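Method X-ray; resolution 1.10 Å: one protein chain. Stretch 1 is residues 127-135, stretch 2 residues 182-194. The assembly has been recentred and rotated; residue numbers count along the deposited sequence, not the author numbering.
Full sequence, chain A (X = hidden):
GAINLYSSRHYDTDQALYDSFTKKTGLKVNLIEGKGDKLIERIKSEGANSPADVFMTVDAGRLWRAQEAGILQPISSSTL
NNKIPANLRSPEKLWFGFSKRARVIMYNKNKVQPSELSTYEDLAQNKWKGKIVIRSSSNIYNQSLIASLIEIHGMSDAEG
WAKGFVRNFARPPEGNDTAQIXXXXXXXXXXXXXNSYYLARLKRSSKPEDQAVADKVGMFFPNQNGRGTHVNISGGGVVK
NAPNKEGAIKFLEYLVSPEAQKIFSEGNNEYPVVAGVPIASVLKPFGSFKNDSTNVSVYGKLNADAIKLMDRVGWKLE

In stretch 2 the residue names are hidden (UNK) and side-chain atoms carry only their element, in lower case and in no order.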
# COMPACT_ATOMS: atom_id res chain seq x y z
N LYS A 127 1.54 27.32 8.11
CA LYS A 127 1.50 26.93 9.51
C LYS A 127 2.31 25.67 9.81
O LYS A 127 2.71 25.47 10.95
CB LYS A 127 0.06 26.77 10.00
CG LYS A 127 -0.68 25.65 9.30
CD LYS A 127 -2.17 25.68 9.58
CE LYS A 127 -2.88 24.64 8.72
NZ LYS A 127 -4.35 24.66 8.89
N TRP A 128 2.57 24.82 8.81
CA TRP A 128 3.33 23.60 9.03
C TRP A 128 4.83 23.76 8.78
O TRP A 128 5.56 22.76 8.82
CB TRP A 128 2.75 22.45 8.19
CG TRP A 128 1.35 22.12 8.54
CD1 TRP A 128 0.25 22.22 7.72
CD2 TRP A 128 0.87 21.61 9.78
NE1 TRP A 128 -0.86 21.79 8.36
CE2 TRP A 128 -0.54 21.41 9.63
CE3 TRP A 128 1.48 21.24 10.99
CZ2 TRP A 128 -1.34 20.92 10.66
CZ3 TRP A 128 0.65 20.76 12.03
CH2 TRP A 128 -0.73 20.60 11.84
N LYS A 129 5.31 24.99 8.59
CA LYS A 129 6.73 25.19 8.29
C LYS A 129 7.60 24.61 9.41
O LYS A 129 7.35 24.89 10.58
CB LYS A 129 7.05 26.66 8.05
CG LYS A 129 8.41 26.86 7.36
CD LYS A 129 8.62 28.30 6.95
CE LYS A 129 9.74 28.41 5.92
NZ LYS A 129 11.07 28.12 6.49
N GLY A 130 8.60 23.82 9.02
CA GLY A 130 9.53 23.22 9.98
C GLY A 130 8.96 22.03 10.73
O GLY A 130 9.63 21.56 11.66
N LYS A 131 7.77 21.54 10.35
CA LYS A 131 7.04 20.58 11.19
C LYS A 131 6.82 19.21 10.57
O LYS A 131 6.38 18.32 11.30
CB LYS A 131 5.70 21.16 11.67
CG LYS A 131 5.92 22.36 12.59
CD LYS A 131 4.66 23.02 13.10
CE LYS A 131 5.02 24.07 14.15
NZ LYS A 131 3.84 24.57 14.90
N ILE A 132 7.11 19.03 9.27
CA ILE A 132 6.70 17.79 8.58
C ILE A 132 7.90 16.89 8.37
O ILE A 132 8.96 17.33 7.91
CB ILE A 132 6.06 18.10 7.22
CG1 ILE A 132 4.87 19.02 7.41
CG2 ILE A 132 5.65 16.81 6.50
CD1 ILE A 132 4.03 19.29 6.20
N VAL A 133 7.74 15.59 8.66
CA VAL A 133 8.73 14.58 8.29
C VAL A 133 8.08 13.57 7.31
O VAL A 133 6.94 13.12 7.50
CB VAL A 133 9.37 13.88 9.50
CG1 VAL A 133 10.29 14.83 10.26
CG2 VAL A 133 8.35 13.27 10.43
N ILE A 134 8.84 13.22 6.29
CA ILE A 134 8.40 12.24 5.30
C ILE A 134 9.66 11.66 4.64
O ILE A 134 10.70 12.32 4.54
CB ILE A 134 7.43 12.86 4.26
CG1 ILE A 134 6.76 11.79 3.38
CG2 ILE A 134 8.14 13.89 3.39
CD1 ILE A 134 5.59 12.32 2.57
N ARG A 135 9.55 10.41 4.18
CA ARG A 135 10.67 9.74 3.52
C ARG A 135 10.87 10.24 2.09
O ARG A 135 10.11 11.08 1.58
CB ARG A 135 10.47 8.23 3.56
CG ARG A 135 9.42 7.70 2.63
CD ARG A 135 9.08 6.29 2.91
NE ARG A 135 10.15 5.35 2.66
CZ ARG A 135 10.04 4.04 2.90
NH1 ARG A 135 8.91 3.54 3.44
NH2 ARG A 135 11.05 3.23 2.64
N UNK A 182 8.83 7.47 14.39
CA UNK A 182 9.71 7.68 15.53
C UNK A 182 10.12 9.17 15.63
O UNK A 182 10.25 9.70 16.74
n UNK A 182 12.66 2.05 15.44
c UNK A 182 10.55 5.30 15.67
c UNK A 182 10.91 6.77 15.45
c UNK A 182 11.44 2.89 15.72
c UNK A 182 11.75 4.37 15.52
N UNK A 183 10.35 9.84 14.50
CA UNK A 183 10.73 11.25 14.48
C UNK A 183 9.58 12.12 14.99
O UNK A 183 9.82 13.11 15.69
c UNK A 183 11.19 11.66 13.09
N UNK A 184 8.35 11.77 14.64
CA UNK A 184 7.19 12.49 15.17
C UNK A 184 7.08 12.32 16.70
O UNK A 184 6.91 13.30 17.43
c UNK A 184 5.90 12.04 14.46
c UNK A 184 5.91 12.47 13.00
c UNK A 184 4.66 12.57 15.14
N UNK A 185 7.23 11.10 17.19
CA UNK A 185 7.21 10.83 18.63
C UNK A 185 8.30 11.62 19.35
O UNK A 185 8.07 12.12 20.46
c UNK A 185 7.40 9.34 18.91
N UNK A 186 9.48 11.72 18.74
CA UNK A 186 10.65 12.37 19.37
C UNK A 186 10.66 13.89 19.26
O UNK A 186 11.53 14.53 19.82
c UNK A 186 11.92 11.85 18.75
N UNK A 187 9.72 14.45 18.52
CA UNK A 187 9.63 15.90 18.37
C UNK A 187 10.45 16.50 17.26
O UNK A 187 10.52 17.73 17.14
N UNK A 188 11.07 15.67 16.42
CA UNK A 188 11.82 16.16 15.27
C UNK A 188 10.83 16.79 14.27
O UNK A 188 11.12 17.82 13.64
c UNK A 188 13.71 14.55 15.63
c UNK A 188 14.39 13.26 15.27
c UNK A 188 13.21 15.40 13.30
c UNK A 188 12.63 15.00 14.64
N UNK A 189 9.68 16.15 14.10
CA UNK A 189 8.56 16.73 13.40
C UNK A 189 7.34 16.69 14.30
O UNK A 189 7.31 15.89 15.27
N UNK A 190 6.32 17.49 13.98
CA UNK A 190 5.03 17.36 14.66
C UNK A 190 4.08 16.43 13.91
O UNK A 190 3.18 15.86 14.53
c UNK A 190 5.07 19.57 15.95
c UNK A 190 4.37 18.72 14.89
o UNK A 190 4.76 20.77 15.98
o UNK A 190 5.92 19.05 16.70
N UNK A 191 4.23 16.33 12.59
CA UNK A 191 3.40 15.46 11.77
C UNK A 191 4.27 14.79 10.72
O UNK A 191 5.36 15.26 10.38
c UNK A 191 1.25 16.77 12.17
c UNK A 191 2.20 16.21 11.12
c UNK A 191 2.68 17.27 10.14
c UNK A 191 1.54 17.89 9.34
N UNK A 192 3.77 13.68 10.20
CA UNK A 192 4.42 13.00 9.09
C UNK A 192 3.43 12.21 8.31
O UNK A 192 2.28 12.10 8.71
N UNK A 193 3.86 11.68 7.16
CA UNK A 193 3.03 10.76 6.38
C UNK A 193 3.64 9.38 6.46
O UNK A 193 4.86 9.21 6.34
c UNK A 193 0.79 12.56 5.26
c UNK A 193 2.17 12.48 4.62
c UNK A 193 1.94 12.77 3.14
c UNK A 193 2.89 11.18 4.92
N UNK A 194 2.79 8.38 6.66
CA UNK A 194 3.22 6.97 6.71
C UNK A 194 2.01 6.10 6.46
O UNK A 194 0.88 6.54 6.60
c UNK A 194 3.89 6.63 8.03
O HOH W 1 9.08 20.26 14.13
O HOH W 2 7.20 8.62 4.96

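Position 182 carries four carbons in a row ending in a nitrogen, and the chain stays out of reach of stretch 1: Lys-182. Position 183 has one carbon, aimed toward stretch 1, its CB 4.2 Å from Val-133 CG2; this is Ala-183. At 184 one carbon carries two more, a beta-branched trio packed against Val-133: Val-184, whose CG2 lies 3.6 Å from Val-133 CG2. Positions 185 and 186 each have a single carbon, out of reach of stretch 1, and are Ala-185 and Ala-186.

Position 187 has no side-chain atoms. Its phi of 88° ends the helix in a Schellman motif, and a CB would be jammed against the carbonyl O of Ala-186, so the backbone itself calls for Gly-187. Position 188 shows four carbons forked at the first, one arm two carbons long, with the one-carbon arm near Val-133, while the end of the longer arm leads elsewhere: Ile-188. Ile-188 N returns to Ala-183 O at 2.9 Å, and Ile-188 CG2 sits 4.3 Å from Val-133 CG1.

Position 189 is bare again, for a different reason: an ideal CB would fall 2.9 Å from Val-133 CG1, a clash, and 3.1 Å from Lys-131 O. It is Gly-189. Position 190 has two carbons, the second bearing two oxygens, beside the Lys-131 chain: Asp-190. Asp-190 OD2 is 4.1 Å from Lys-131 NZ, opposite charges near each other but beyond a salt bridge.

Position 191 repeats the four-carbon fork at the first carbon, its long arm reaching the Trp-128 ring: Ile-191. Ile-191 CD1 stands 3.8 Å from the centroid of the six-membered ring of Trp-128, over its face. Position 192 has no side chain; an ideal CB would lie 2.7 Å from Val-133 O, a clash, hence Gly-192. Position 193 has four carbons forked at the second, meeting Ile-134: Leu-193, with Leu-193 CD1 3.7 Å from Ile-134 CD1. Position 194 has one carbon, too far for contact: Ala-194.

The contact is a short parallel pairing that follows a helix closed by a Schellman motif. Lys-131 O accepts from both Asp-190 N (2.8 Å) and Ile-191 N (3.2 Å), Val-133 N donates to Ile-191 O (3.0 Å), and Leu-193 N reaches Val-133 O weakly (3.4 Å). Ile-132 and Ile-191 share one sheet face; Val-133 points to the other, where Ala-183 and Val-184 receive it. Gly-189 and Gly-192 sit where a CB would clash with stretch 1, Gly-187 where its own backbone leaves no room.

Stretch 2 182-194: KAVAAGIGDIGLA
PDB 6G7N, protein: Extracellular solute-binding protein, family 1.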